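Local coordinates for protein probable molybdenum cofactor guanylyltransferase (Aquifex aeolicus, PDB 2E8B) that probably transfers a GMP moiety from GTP to molybdenum-bound molybdopterin, making the guanine dinucleotide form of the molybdenum cofactor and releasing diphosphate, at residues Cys17-Gly22 and Val57-Lys62; Lys41-Val46 and Phe67-Ala72; Lys130-His135 and Glu177-Leu182. One frame throughout, in Å; residues are numbered along the deposited sequence.

Overall arrangement
Contacts 1 and 2 adjoin, their centres about 10 Å apart, and interlock along the chain: the helix of contact 2 lies between the two strands of contact 1, and its loop follows the second strand. They meet at A21, one of the three residues L20-G22 predicted to bind GTP, where A21 CB touches F67 CZ at 3.4 Å and I43 CD1 at 3.5 Å. Contact 3 stands apart, its centre about 21 Å from that of contact 1 and about 23 Å from that of contact 2, yet it reaches the same mixed sheet. The side chains of its H135 and of L20 in contact 1 each lie about 8 Å from that of D106, the predicted magnesium ligand.

Contact 1 of 3, residues Cys17-Gly22 and Val57-Lys62; sequences CYVLAG and VYIVAK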
ATOM      1  N   CYS A  17      -3.715   2.691   8.072  1.00 16.25           N
ATOM      2  CA  CYS A  17      -2.972   2.436   6.847  1.00 15.19           C
ATOM      3  C   CYS A  17      -2.319   1.060   6.879  1.00 15.22           C
ATOM      4  O   CYS A  17      -1.834   0.613   7.922  1.00 15.21           O
ATOM      5  CB  CYS A  17      -1.893   3.508   6.666  1.00 15.83           C
ATOM      6  SG  CYS A  17      -0.797   3.336   5.224  1.00 15.89           S
ATOM      7  N   TYR A  18      -2.301   0.402   5.726  1.00 13.80           N
ATOM      8  CA  TYR A  18      -1.693  -0.911   5.595  1.00 12.55           C
ATOM      9  C   TYR A  18      -0.512  -0.807   4.650  1.00 12.26           C
ATOM     10  O   TYR A  18      -0.666  -0.396   3.508  1.00 14.24           O
ATOM     11  CB  TYR A  18      -2.709  -1.904   5.045  1.00 14.82           C
ATOM     12  CG  TYR A  18      -3.799  -2.196   6.031  1.00 13.36           C
ATOM     13  CD1 TYR A  18      -4.911  -1.370   6.118  1.00 15.56           C
ATOM     14  CD2 TYR A  18      -3.683  -3.257   6.930  1.00 13.99           C
ATOM     15  CE1 TYR A  18      -5.886  -1.581   7.078  1.00 14.68           C
ATOM     16  CE2 TYR A  18      -4.654  -3.483   7.898  1.00 15.85           C
ATOM     17  CZ  TYR A  18      -5.752  -2.637   7.965  1.00 16.13           C
ATOM     18  OH  TYR A  18      -6.717  -2.840   8.912  1.00 16.63           O
ATOM     19  N   VAL A  19       0.668  -1.157   5.150  1.00 12.97           N
ATOM     20  CA  VAL A  19       1.883  -1.120   4.352  1.00 14.02           C
ATOM     21  C   VAL A  19       2.116  -2.538   3.858  1.00 14.66           C
ATOM     22  O   VAL A  19       2.304  -3.460   4.655  1.00 14.92           O
ATOM     23  CB  VAL A  19       3.089  -0.650   5.196  1.00 12.96           C
ATOM     24  CG1 VAL A  19       4.364  -0.730   4.375  1.00 13.29           C
ATOM     25  CG2 VAL A  19       2.857   0.772   5.680  1.00 14.69           C
ATOM     26  N   LEU A  20       2.090  -2.710   2.540  1.00 14.49           N
ATOM     27  CA  LEU A  20       2.262  -4.025   1.931  1.00 15.03           C
ATOM     28  C   LEU A  20       3.726  -4.425   1.786  1.00 16.01           C
ATOM     29  O   LEU A  20       4.472  -3.811   1.028  1.00 17.73           O
ATOM     30  CB  LEU A  20       1.568  -4.056   0.563  1.00 15.52           C
ATOM     31  CG  LEU A  20       0.110  -3.591   0.565  1.00 18.34           C
ATOM     32  CD1 LEU A  20      -0.498  -3.751  -0.825  1.00 18.25           C
ATOM     33  CD2 LEU A  20      -0.682  -4.408   1.576  1.00 17.77           C
ATOM     34  N   ALA A  21       4.123  -5.469   2.511  1.00 17.36           N
ATOM     35  CA  ALA A  21       5.500  -5.960   2.483  1.00 20.31           C
ATOM     36  C   ALA A  21       5.717  -7.143   1.543  1.00 22.09           C
ATOM     37  O   ALA A  21       6.859  -7.490   1.240  1.00 25.02           O
ATOM     38  CB  ALA A  21       5.940  -6.336   3.888  1.00 16.14           C
ATOM     39  N   GLY A  22       4.629  -7.772   1.107  1.00 22.97           N
ATOM     40  CA  GLY A  22       4.725  -8.903   0.193  1.00 21.52           C
ATOM     41  C   GLY A  22       5.166 -10.248   0.757  1.00 22.01           C
ATOM     42  O   GLY A  22       5.106 -10.510   1.956  1.00 12.78           O
ATOM     43  N   VAL A  57      -1.055   1.916  11.956  1.00 18.27           N
ATOM     44  CA  VAL A  57      -0.375   1.444  10.755  1.00 18.66           C
ATOM     45  C   VAL A  57      -0.020  -0.023  10.936  1.00 18.89           C
ATOM     46  O   VAL A  57       0.565  -0.406  11.945  1.00 18.63           O
ATOM     47  CB  VAL A  57       0.928   2.230  10.500  1.00 18.62           C
ATOM     48  CG1 VAL A  57       1.578   1.756   9.213  1.00 16.96           C
ATOM     49  CG2 VAL A  57       0.633   3.716  10.426  1.00 18.79           C
ATOM     50  N   TYR A  58      -0.380  -0.843   9.956  1.00 16.76           N
ATOM     51  CA  TYR A  58      -0.082  -2.265  10.018  1.00 16.95           C
ATOM     52  C   TYR A  58       0.775  -2.671   8.837  1.00 15.63           C
ATOM     53  O   TYR A  58       0.716  -2.054   7.773  1.00 16.54           O
ATOM     54  CB  TYR A  58      -1.365  -3.098   9.988  1.00 17.23           C
ATOM     55  CG  TYR A  58      -2.362  -2.748  11.065  1.00 18.95           C
ATOM     56  CD1 TYR A  58      -3.320  -1.761  10.854  1.00 21.29           C
ATOM     57  CD2 TYR A  58      -2.334  -3.390  12.301  1.00 21.01           C
ATOM     58  CE1 TYR A  58      -4.228  -1.418  11.845  1.00 23.09           C
ATOM     59  CE2 TYR A  58      -3.241  -3.051  13.306  1.00 23.96           C
ATOM     60  CZ  TYR A  58      -4.183  -2.064  13.067  1.00 23.71           C
ATOM     61  OH  TYR A  58      -5.083  -1.708  14.046  1.00 23.80           O
ATOM     62  N   ILE A  59       1.580  -3.706   9.040  1.00 16.01           N
ATOM     63  CA  ILE A  59       2.424  -4.231   7.980  1.00 14.38           C
ATOM     64  C   ILE A  59       1.769  -5.526   7.525  1.00 15.37           C
ATOM     65  O   ILE A  59       1.463  -6.392   8.344  1.00 17.39           O
ATOM     66  CB  ILE A  59       3.839  -4.563   8.493  1.00 17.10           C
ATOM     67  CG1 ILE A  59       4.507  -3.307   9.056  1.00 15.83           C
ATOM     68  CG2 ILE A  59       4.655  -5.184   7.372  1.00 16.51           C
ATOM     69  CD1 ILE A  59       4.809  -2.239   8.021  1.00 18.46           C
ATOM     70  N   VAL A  60       1.521  -5.651   6.227  1.00 13.37           N
ATOM     71  CA  VAL A  60       0.928  -6.870   5.705  1.00 14.21           C
ATOM     72  C   VAL A  60       2.078  -7.706   5.159  1.00 14.14           C
ATOM     73  O   VAL A  60       2.773  -7.286   4.233  1.00 14.52           O
ATOM     74  CB  VAL A  60      -0.071  -6.575   4.571  1.00 13.37           C
ATOM     75  CG1 VAL A  60      -0.559  -7.884   3.962  1.00 15.17           C
ATOM     76  CG2 VAL A  60      -1.248  -5.764   5.105  1.00 13.14           C
ATOM     77  N   ALA A  61       2.293  -8.881   5.745  1.00 13.95           N
ATOM     78  CA  ALA A  61       3.378  -9.751   5.305  1.00 14.91           C
ATOM     79  C   ALA A  61       3.048 -11.220   5.540  1.00 15.96           C
ATOM     80  O   ALA A  61       2.178 -11.544   6.345  1.00 16.88           O
ATOM     81  CB  ALA A  61       4.659  -9.388   6.037  1.00 16.19           C
ATOM     82  N   LYS A  62       3.750 -12.103   4.834  1.00 16.35           N
ATOM     83  CA  LYS A  62       3.534 -13.547   4.971  1.00 17.28           C
ATOM     84  C   LYS A  62       4.353 -14.140   6.117  1.00 18.38           C
ATOM     85  O   LYS A  62       4.102 -15.266   6.558  1.00 18.59           O
ATOM     86  CB  LYS A  62       3.904 -14.276   3.668  1.00 15.43           C
ATOM     87  CG  LYS A  62       3.089 -13.876   2.443  1.00 18.91           C
ATOM     88  CD  LYS A  62       3.414 -14.778   1.268  1.00 16.96           C
ATOM     89  CE  LYS A  62       2.683 -14.346   0.004  1.00 17.80           C
ATOM     90  NZ  LYS A  62       1.201 -14.455   0.145  1.00 15.67           N
TER
HETATM   91  O   HOH W   1       6.798 -11.974   4.145  1.00 21.55           O
HETATM   92  O   HOH W   2       1.676  -7.419   1.220  1.00 24.61           O
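C17-G22 and V57-A61 run side by side as parallel strands, their axes 4.6 Å apart at closest approach and inclined at 27°. Four backbone hydrogen bonds join them: Y58 N to C17 O, V19 N to Y58 O, V60 N to V19 O and A21 N to V60 O. Where the pairing ends, water 2 bridges G22 N and V60 O.

On one face the Y18 and Y58 side chains point the same way, their ring planes 20° apart but slid so far that they barely overlap; Y18 CE2 meets Y58 CD1 at 3.7 Å. Y18 CD2 also touches V60 CG2, which L20 CD2 touches too. An alanine in place of Y18 would probably leave Y58 CD1 and V60 CG2 without the Y18 ring beside them and open a gap on this face. With helix 32-51 between them, the strands form a beta-alpha-beta crossover of the nucleotide-binding half of the GT-A-like fold, and L20-G22 at the end of the first strand are predicted to bind GTP.

Toward the helix, I59 CD1 lies 3.7 Å from V19 CB, where chi2 of -67° turns it. V19 CG2 meets V57 CG1 at 3.9 Å, while A21 CB touches both I59 CG2 and A61 CB. Past the strand, K62 NZ forms a salt bridge with D77, itself a predicted GTP-binding residue, and hydrogen bonds with the carbonyls of F79 and E81.

Contact 2 of 3, residues Lys41-Val46 and Phe67-Ala72; sequences KVIERV and FSFLNA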
ATOM      1  N   LYS A  41      15.460  -0.880   4.602  1.00 17.50           N
ATOM      2  CA  LYS A  41      15.511   0.515   5.025  1.00 18.76           C
ATOM      3  C   LYS A  41      14.359   1.258   4.364  1.00 17.39           C
ATOM      4  O   LYS A  41      13.772   2.172   4.945  1.00 18.08           O
ATOM      5  CB  LYS A  41      16.836   1.156   4.601  1.00 20.51           C
ATOM      6  CG  LYS A  41      18.058   0.575   5.290  1.00 25.20           C
ATOM      7  CD  LYS A  41      18.015   0.809   6.792  1.00 27.67           C
ATOM      8  CE  LYS A  41      18.004   2.294   7.136  1.00 30.41           C
ATOM      9  NZ  LYS A  41      18.104   2.527   8.606  1.00 31.36           N
ATOM     10  N   VAL A  42      14.050   0.856   3.138  1.00 16.66           N
ATOM     11  CA  VAL A  42      12.968   1.479   2.392  1.00 15.50           C
ATOM     12  C   VAL A  42      11.618   1.266   3.077  1.00 14.85           C
ATOM     13  O   VAL A  42      10.891   2.228   3.325  1.00 14.24           O
ATOM     14  CB  VAL A  42      12.903   0.936   0.946  1.00 14.92           C
ATOM     15  CG1 VAL A  42      11.649   1.456   0.247  1.00 16.46           C
ATOM     16  CG2 VAL A  42      14.146   1.365   0.172  1.00 16.86           C
ATOM     17  N   ILE A  43      11.276   0.020   3.405  1.00 14.36           N
ATOM     18  CA  ILE A  43       9.984  -0.213   4.047  1.00 15.08           C
ATOM     19  C   ILE A  43       9.944   0.435   5.425  1.00 14.76           C
ATOM     20  O   ILE A  43       8.889   0.876   5.888  1.00 13.40           O
ATOM     21  CB  ILE A  43       9.636  -1.723   4.160  1.00 15.56           C
ATOM     22  CG1 ILE A  43       8.162  -1.872   4.552  1.00 16.88           C
ATOM     23  CG2 ILE A  43      10.519  -2.407   5.194  1.00 15.90           C
ATOM     24  CD1 ILE A  43       7.643  -3.300   4.512  1.00 17.67           C
ATOM     25  N   GLU A  44      11.097   0.498   6.082  1.00 15.60           N
ATOM     26  CA  GLU A  44      11.173   1.128   7.392  1.00 15.20           C
ATOM     27  C   GLU A  44      10.767   2.591   7.231  1.00 14.98           C
ATOM     28  O   GLU A  44       9.985   3.123   8.022  1.00 15.50           O
ATOM     29  CB  GLU A  44      12.602   1.042   7.935  1.00 16.22           C
ATOM     30  CG  GLU A  44      12.778   1.586   9.343  1.00 20.67           C
ATOM     31  CD  GLU A  44      14.214   1.470   9.830  1.00 21.82           C
ATOM     32  OE1 GLU A  44      15.102   2.119   9.244  1.00 27.51           O
ATOM     33  OE2 GLU A  44      14.455   0.723  10.798  1.00 26.71           O
ATOM     34  N   ARG A  45      11.291   3.236   6.195  1.00 14.40           N
ATOM     35  CA  ARG A  45      10.969   4.633   5.938  1.00 16.51           C
ATOM     36  C   ARG A  45       9.496   4.823   5.592  1.00 16.02           C
ATOM     37  O   ARG A  45       8.862   5.777   6.051  1.00 16.25           O
ATOM     38  CB  ARG A  45      11.836   5.187   4.807  1.00 17.03           C
ATOM     39  CG  ARG A  45      13.324   5.250   5.131  1.00 25.67           C
ATOM     40  CD  ARG A  45      14.022   6.324   4.307  1.00 27.23           C
ATOM     41  NE  ARG A  45      14.063   6.015   2.880  1.00 31.72           N
ATOM     42  CZ  ARG A  45      14.895   5.137   2.324  1.00 32.51           C
ATOM     43  NH1 ARG A  45      15.768   4.473   3.074  1.00 31.81           N
ATOM     44  NH2 ARG A  45      14.856   4.923   1.016  1.00 34.16           N
ATOM     45  N   VAL A  46       8.950   3.922   4.781  1.00 14.16           N
ATOM     46  CA  VAL A  46       7.548   4.018   4.393  1.00 14.20           C
ATOM     47  C   VAL A  46       6.667   3.889   5.628  1.00 14.05           C
ATOM     48  O   VAL A  46       5.672   4.598   5.769  1.00 13.51           O
ATOM     49  CB  VAL A  46       7.159   2.915   3.386  1.00 12.92           C
ATOM     50  CG1 VAL A  46       5.659   2.942   3.131  1.00 14.37           C
ATOM     51  CG2 VAL A  46       7.912   3.118   2.080  1.00 16.36           C
ATOM     52  N   PHE A  67       9.737  -9.360   9.717  1.00 21.65           N
ATOM     53  CA  PHE A  67       9.576  -7.919   9.881  1.00 19.38           C
ATOM     54  C   PHE A  67       9.544  -7.453  11.329  1.00 19.23           C
ATOM     55  O   PHE A  67       9.031  -6.375  11.637  1.00 19.82           O
ATOM     56  CB  PHE A  67       8.317  -7.457   9.142  1.00 19.10           C
ATOM     57  CG  PHE A  67       8.423  -7.605   7.661  1.00 18.42           C
ATOM     58  CD1 PHE A  67       9.112  -6.662   6.906  1.00 17.69           C
ATOM     59  CD2 PHE A  67       7.914  -8.732   7.027  1.00 16.92           C
ATOM     60  CE1 PHE A  67       9.299  -6.840   5.542  1.00 16.73           C
ATOM     61  CE2 PHE A  67       8.096  -8.922   5.660  1.00 16.66           C
ATOM     62  CZ  PHE A  67       8.791  -7.975   4.915  1.00 16.79           C
ATOM     63  N   SER A  68      10.101  -8.264  12.220  1.00 20.38           N
ATOM     64  CA  SER A  68      10.143  -7.906  13.629  1.00 20.64           C
ATOM     65  C   SER A  68      10.989  -6.652  13.806  1.00 20.18           C
ATOM     66  O   SER A  68      10.784  -5.886  14.745  1.00 21.19           O
ATOM     67  CB  SER A  68      10.747  -9.046  14.452  1.00 22.79           C
ATOM     68  OG  SER A  68      10.002 -10.238  14.299  1.00 27.16           O
ATOM     69  N   PHE A  69      11.937  -6.445  12.893  1.00 21.03           N
ATOM     70  CA  PHE A  69      12.827  -5.291  12.967  1.00 20.10           C
ATOM     71  C   PHE A  69      12.109  -3.952  12.831  1.00 20.96           C
ATOM     72  O   PHE A  69      12.684  -2.906  13.126  1.00 20.80           O
ATOM     73  CB  PHE A  69      13.935  -5.407  11.908  1.00 20.79           C
ATOM     74  CG  PHE A  69      13.474  -5.141  10.498  1.00 20.81           C
ATOM     75  CD1 PHE A  69      13.490  -3.850   9.979  1.00 20.34           C
ATOM     76  CD2 PHE A  69      13.036  -6.186   9.685  1.00 20.27           C
ATOM     77  CE1 PHE A  69      13.079  -3.598   8.671  1.00 20.02           C
ATOM     78  CE2 PHE A  69      12.620  -5.947   8.374  1.00 19.10           C
ATOM     79  CZ  PHE A  69      12.644  -4.647   7.865  1.00 19.77           C
ATOM     80  N   LEU A  70      10.855  -3.980  12.385  1.00 20.68           N
ATOM     81  CA  LEU A  70      10.081  -2.753  12.225  1.00 21.08           C
ATOM     82  C   LEU A  70       9.386  -2.335  13.515  1.00 20.85           C
ATOM     83  O   LEU A  70       8.870  -1.222  13.610  1.00 22.49           O
ATOM     84  CB  LEU A  70       9.034  -2.924  11.116  1.00 21.05           C
ATOM     85  CG  LEU A  70       9.569  -3.030   9.687  1.00 21.23           C
ATOM     86  CD1 LEU A  70       8.411  -3.280   8.731  1.00 20.56           C
ATOM     87  CD2 LEU A  70      10.298  -1.746   9.312  1.00 20.36           C
ATOM     88  N   ASN A  71       9.378  -3.223  14.507  1.00 22.41           N
ATOM     89  CA  ASN A  71       8.738  -2.932  15.788  1.00 23.15           C
ATOM     90  C   ASN A  71       7.297  -2.514  15.518  1.00 24.09           C
ATOM     91  O   ASN A  71       6.771  -1.598  16.157  1.00 24.49           O
ATOM     92  CB  ASN A  71       9.468  -1.789  16.497  1.00 24.56           C
ATOM     93  CG  ASN A  71       8.958  -1.553  17.906  1.00 25.77           C
ATOM     94  OD1 ASN A  71       9.095  -0.457  18.455  1.00 28.52           O
ATOM     95  ND2 ASN A  71       8.378  -2.583  18.505  1.00 23.68           N
ATOM     96  N   ALA A  72       6.664  -3.198  14.569  1.00 23.32           N
ATOM     97  CA  ALA A  72       5.297  -2.873  14.185  1.00 22.73           C
ATOM     98  C   ALA A  72       4.348  -4.062  14.163  1.00 21.12           C
ATOM     99  O   ALA A  72       4.766  -5.212  14.025  1.00 21.70           O
ATOM    100  CB  ALA A  72       5.302  -2.217  12.816  1.00 23.60           C
TER
HETATM  101  O   HOH W   3      12.615  -0.244  12.757  1.00 28.43           O
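Water 3 bridges E44 and F69 across the contact, donating to F69 O at 2.7 Å and to E44 OE2 at 2.9 Å. The other carboxylate oxygen of E44 faces back along its own helix: OE1 receives K41 NZ at 3.1 Å on its syn lone pair, closing a salt bridge one helical turn long. The carboxylate is thus held from both oxygens, by an ammonium on one and by the water on the other, which is likely to limit its rotation and favour the charged form.

Below this polar link the contact is apolar. L70 CD2 comes in against the helix backbone, 3.6 Å from E44 CA and 3.9 Å from E44 CB, and also touches I43 CG2. I43 spreads its two ends over different partners. Its CG1 is anti to the backbone N (chi1 -168°), and the extended chain carries CD1 to F67 CE1 at 4.0 Å, the two side chains crossing at about a right angle. Its CG2 branch instead meets F69 CZ at 4.1 Å. L70 CG lies 3.7 Å above one face of the F69 ring, toward the rim.

F67 also packs on A21 and A61, and L70 on I59, so these residues of the 67-72 loop fill the angle between helix 32-51 and the strands beneath. The contact packs the loop between strands 56-61 and 74-76 on the helix of the beta-alpha-beta unit in the Rossmann-like, GT-A nucleotide-binding core, next to A21 of the predicted GTP site.

Contact 3 of 3, residues Lys130-His135 and Glu177-Leu182; sequences KTEKLH and ELRYTL
The turn between strands 126-130 and 134-135, a tight antiparallel connection, is met here by the loop that follows strand 170-173. E132 and R179 join them on the outer side. R179 NH2 donates to E132 OE2 at 2.9 Å, using the anti lone pair of that oxygen; the N-H...O angle is 151°, and one N-H and one oxygen make the salt bridge, with the carboxylate and guanidinium planes 67° apart. E132 reaches it by a chain bent at chi2 (-64°). R179 NH1 serves the same turn through water: it donates to water 4, which lies 3.1 Å from K130 O, and to water 5, which also approaches E132 OE2. T131 CB lies over one face of the guanidinium, 3.9 Å above its plane and toward the rim, and T131 CG2 touches R179 CG. T131 CG2 also presses on L182 CD1 at 3.3 Å, a tight contact.

Deeper in, L182 packs against the H135 ring. Its CD2 sits over one face, 3.7 Å from the ring centroid, in a CH-pi contact, and its CB also lies over that face, 3.5 Å from H135 NE2. K133 CG lies over the opposite face toward the rim. H135 ND1 makes a weak hydrogen bond to A129 O. L182 reaches A129, V138 and I174 as well, which places it between the turn and the strands behind.

The buried leucine-imidazole contact and the outer salt bridge together fasten the 177-182 segment, with its 3-10 turn, against a beta hairpin of the mixed sheet in this GT-A-like fold.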
ATOM      1  N   LYS A 130      -1.815   8.779  -9.350  1.00 14.04           N
ATOM      2  CA  LYS A 130      -1.542   8.653 -10.772  1.00 15.13           C
ATOM      3  C   LYS A 130      -0.479   9.629 -11.260  1.00 15.65           C
ATOM      4  O   LYS A 130      -0.638  10.846 -11.163  1.00 14.41           O
ATOM      5  CB  LYS A 130      -2.835   8.863 -11.576  1.00 13.87           C
ATOM      6  CG  LYS A 130      -2.665   8.844 -13.092  1.00 18.06           C
ATOM      7  CD  LYS A 130      -2.243   7.474 -13.594  1.00 17.29           C
ATOM      8  CE  LYS A 130      -2.087   7.456 -15.109  1.00 21.14           C
ATOM      9  NZ  LYS A 130      -3.362   7.757 -15.820  1.00 20.76           N
ATOM     10  N   THR A 131       0.624   9.075 -11.754  1.00 18.79           N
ATOM     11  CA  THR A 131       1.704   9.866 -12.332  1.00 20.27           C
ATOM     12  C   THR A 131       1.639   9.366 -13.765  1.00 21.63           C
ATOM     13  O   THR A 131       0.561   9.347 -14.353  1.00 22.19           O
ATOM     14  CB  THR A 131       3.079   9.516 -11.729  1.00 21.06           C
ATOM     15  OG1 THR A 131       3.356   8.127 -11.934  1.00 20.13           O
ATOM     16  CG2 THR A 131       3.110   9.826 -10.245  1.00 19.67           C
ATOM     17  N   GLU A 132       2.771   8.954 -14.327  1.00 24.24           N
ATOM     18  CA  GLU A 132       2.767   8.409 -15.675  1.00 25.98           C
ATOM     19  C   GLU A 132       2.170   7.017 -15.532  1.00 25.35           C
ATOM     20  O   GLU A 132       1.562   6.483 -16.455  1.00 26.41           O
ATOM     21  CB  GLU A 132       4.193   8.303 -16.218  1.00 29.19           C
ATOM     22  CG  GLU A 132       4.833   9.638 -16.532  1.00 34.46           C
ATOM     23  CD  GLU A 132       4.114  10.360 -17.650  1.00 36.69           C
ATOM     24  OE1 GLU A 132       3.980   9.764 -18.741  1.00 39.49           O
ATOM     25  OE2 GLU A 132       3.682  11.515 -17.441  1.00 39.88           O
ATOM     26  N   LYS A 133       2.347   6.453 -14.342  1.00 23.85           N
ATOM     27  CA  LYS A 133       1.858   5.124 -14.006  1.00 21.22           C
ATOM     28  C   LYS A 133       0.708   5.183 -13.007  1.00 18.43           C
ATOM     29  O   LYS A 133       0.605   6.126 -12.223  1.00 16.75           O
ATOM     30  CB  LYS A 133       3.001   4.304 -13.396  1.00 23.05           C
ATOM     31  CG  LYS A 133       2.558   3.052 -12.653  1.00 24.84           C
ATOM     32  CD  LYS A 133       3.742   2.317 -12.045  1.00 24.93           C
ATOM     33  CE  LYS A 133       3.280   1.088 -11.284  1.00 26.61           C
ATOM     34  NZ  LYS A 133       4.422   0.245 -10.848  1.00 28.31           N
ATOM     35  N   LEU A 134      -0.159   4.175 -13.043  1.00 17.77           N
ATOM     36  CA  LEU A 134      -1.266   4.111 -12.096  1.00 15.14           C
ATOM     37  C   LEU A 134      -0.719   3.375 -10.873  1.00 15.97           C
ATOM     38  O   LEU A 134      -0.332   2.207 -10.962  1.00 17.09           O
ATOM     39  CB  LEU A 134      -2.441   3.329 -12.683  1.00 16.54           C
ATOM     40  CG  LEU A 134      -3.651   3.205 -11.751  1.00 15.60           C
ATOM     41  CD1 LEU A 134      -4.273   4.582 -11.542  1.00 16.41           C
ATOM     42  CD2 LEU A 134      -4.671   2.240 -12.341  1.00 17.88           C
ATOM     43  N   HIS A 135      -0.669   4.055  -9.736  1.00 12.88           N
ATOM     44  CA  HIS A 135      -0.158   3.427  -8.533  1.00 13.58           C
ATOM     45  C   HIS A 135      -1.260   2.757  -7.741  1.00 14.13           C
ATOM     46  O   HIS A 135      -1.814   3.329  -6.806  1.00 14.56           O
ATOM     47  CB  HIS A 135       0.581   4.463  -7.696  1.00 14.20           C
ATOM     48  CG  HIS A 135       1.722   5.086  -8.429  1.00 15.28           C
ATOM     49  ND1 HIS A 135       1.582   6.212  -9.211  1.00 18.22           N
ATOM     50  CD2 HIS A 135       3.000   4.673  -8.589  1.00 14.92           C
ATOM     51  CE1 HIS A 135       2.725   6.464  -9.823  1.00 17.08           C
ATOM     52  NE2 HIS A 135       3.601   5.543  -9.464  1.00 16.62           N
ATOM     53  N   GLU A 177       5.650  18.331  -8.419  1.00 16.38           N
ATOM     54  CA  GLU A 177       6.715  18.245  -7.433  1.00 17.23           C
ATOM     55  C   GLU A 177       6.654  17.067  -6.469  1.00 16.72           C
ATOM     56  O   GLU A 177       7.530  16.914  -5.624  1.00 18.48           O
ATOM     57  CB  GLU A 177       6.825  19.569  -6.670  1.00 19.63           C
ATOM     58  CG  GLU A 177       7.291  20.711  -7.576  1.00 21.03           C
ATOM     59  CD  GLU A 177       7.848  21.895  -6.811  1.00 21.28           C
ATOM     60  OE1 GLU A 177       8.630  21.678  -5.862  1.00 22.53           O
ATOM     61  OE2 GLU A 177       7.518  23.045  -7.170  1.00 23.82           O
ATOM     62  N   LEU A 178       5.635  16.224  -6.609  1.00 14.39           N
ATOM     63  CA  LEU A 178       5.501  15.054  -5.749  1.00 14.52           C
ATOM     64  C   LEU A 178       5.567  13.768  -6.562  1.00 13.81           C
ATOM     65  O   LEU A 178       5.529  12.674  -6.008  1.00 14.98           O
ATOM     66  CB  LEU A 178       4.176  15.089  -4.978  1.00 14.02           C
ATOM     67  CG  LEU A 178       4.048  16.121  -3.856  1.00 16.08           C
ATOM     68  CD1 LEU A 178       2.691  15.974  -3.186  1.00 16.84           C
ATOM     69  CD2 LEU A 178       5.165  15.922  -2.845  1.00 16.38           C
ATOM     70  N   ARG A 179       5.675  13.891  -7.880  1.00 14.03           N
ATOM     71  CA  ARG A 179       5.716  12.696  -8.712  1.00 14.19           C
ATOM     72  C   ARG A 179       6.907  11.794  -8.414  1.00 13.67           C
ATOM     73  O   ARG A 179       6.789  10.570  -8.463  1.00 13.24           O
ATOM     74  CB  ARG A 179       5.695  13.088 -10.190  1.00 16.76           C
ATOM     75  CG  ARG A 179       4.315  13.560 -10.661  1.00 18.30           C
ATOM     76  CD  ARG A 179       4.394  14.385 -11.929  1.00 22.31           C
ATOM     77  NE  ARG A 179       4.976  13.663 -13.057  1.00 27.02           N
ATOM     78  CZ  ARG A 179       4.281  12.953 -13.940  1.00 28.21           C
ATOM     79  NH1 ARG A 179       2.962  12.857 -13.840  1.00 29.81           N
ATOM     80  NH2 ARG A 179       4.906  12.350 -14.942  1.00 29.01           N
ATOM     81  N   TYR A 180       8.046  12.390  -8.083  1.00 15.12           N
ATOM     82  CA  TYR A 180       9.238  11.598  -7.793  1.00 14.62           C
ATOM     83  C   TYR A 180       9.076  10.748  -6.533  1.00 15.45           C
ATOM     84  O   TYR A 180       9.791   9.762  -6.352  1.00 14.28           O
ATOM     85  CB  TYR A 180      10.460  12.518  -7.651  1.00 16.54           C
ATOM     86  CG  TYR A 180      10.586  13.185  -6.301  1.00 16.37           C
ATOM     87  CD1 TYR A 180       9.856  14.330  -5.995  1.00 16.25           C
ATOM     88  CD2 TYR A 180      11.432  12.661  -5.320  1.00 15.96           C
ATOM     89  CE1 TYR A 180       9.960  14.939  -4.746  1.00 17.57           C
ATOM     90  CE2 TYR A 180      11.545  13.264  -4.071  1.00 17.87           C
ATOM     91  CZ  TYR A 180      10.805  14.402  -3.790  1.00 18.63           C
ATOM     92  OH  TYR A 180      10.906  15.009  -2.561  1.00 20.62           O
ATOM     93  N   THR A 181       8.129  11.115  -5.675  1.00 14.14           N
ATOM     94  CA  THR A 181       7.921  10.374  -4.437  1.00 14.35           C
ATOM     95  C   THR A 181       7.318   8.997  -4.685  1.00 13.70           C
ATOM     96  O   THR A 181       7.209   8.190  -3.764  1.00 14.70           O
ATOM     97  CB  THR A 181       6.999  11.141  -3.455  1.00 15.25           C
ATOM     98  OG1 THR A 181       5.668  11.199  -3.981  1.00 14.71           O
ATOM     99  CG2 THR A 181       7.522  12.558  -3.235  1.00 16.20           C
ATOM    100  N   LEU A 182       6.939   8.727  -5.929  1.00 13.33           N
ATOM    101  CA  LEU A 182       6.337   7.443  -6.284  1.00 15.41           C
ATOM    102  C   LEU A 182       7.273   6.515  -7.054  1.00 15.86           C
ATOM    103  O   LEU A 182       6.861   5.452  -7.524  1.00 17.76           O
ATOM    104  CB  LEU A 182       5.058   7.686  -7.096  1.00 17.13           C
ATOM    105  CG  LEU A 182       3.884   8.163  -6.234  1.00 18.86           C
ATOM    106  CD1 LEU A 182       2.950   9.049  -7.031  1.00 22.04           C
ATOM    107  CD2 LEU A 182       3.147   6.952  -5.685  1.00 18.06           C
TER
HETATM  108  O   HOH W   4       1.119  13.287 -12.082  1.00 36.56           O
HETATM  109  O   HOH W   5       0.842  12.164 -16.224  1.00 39.03           O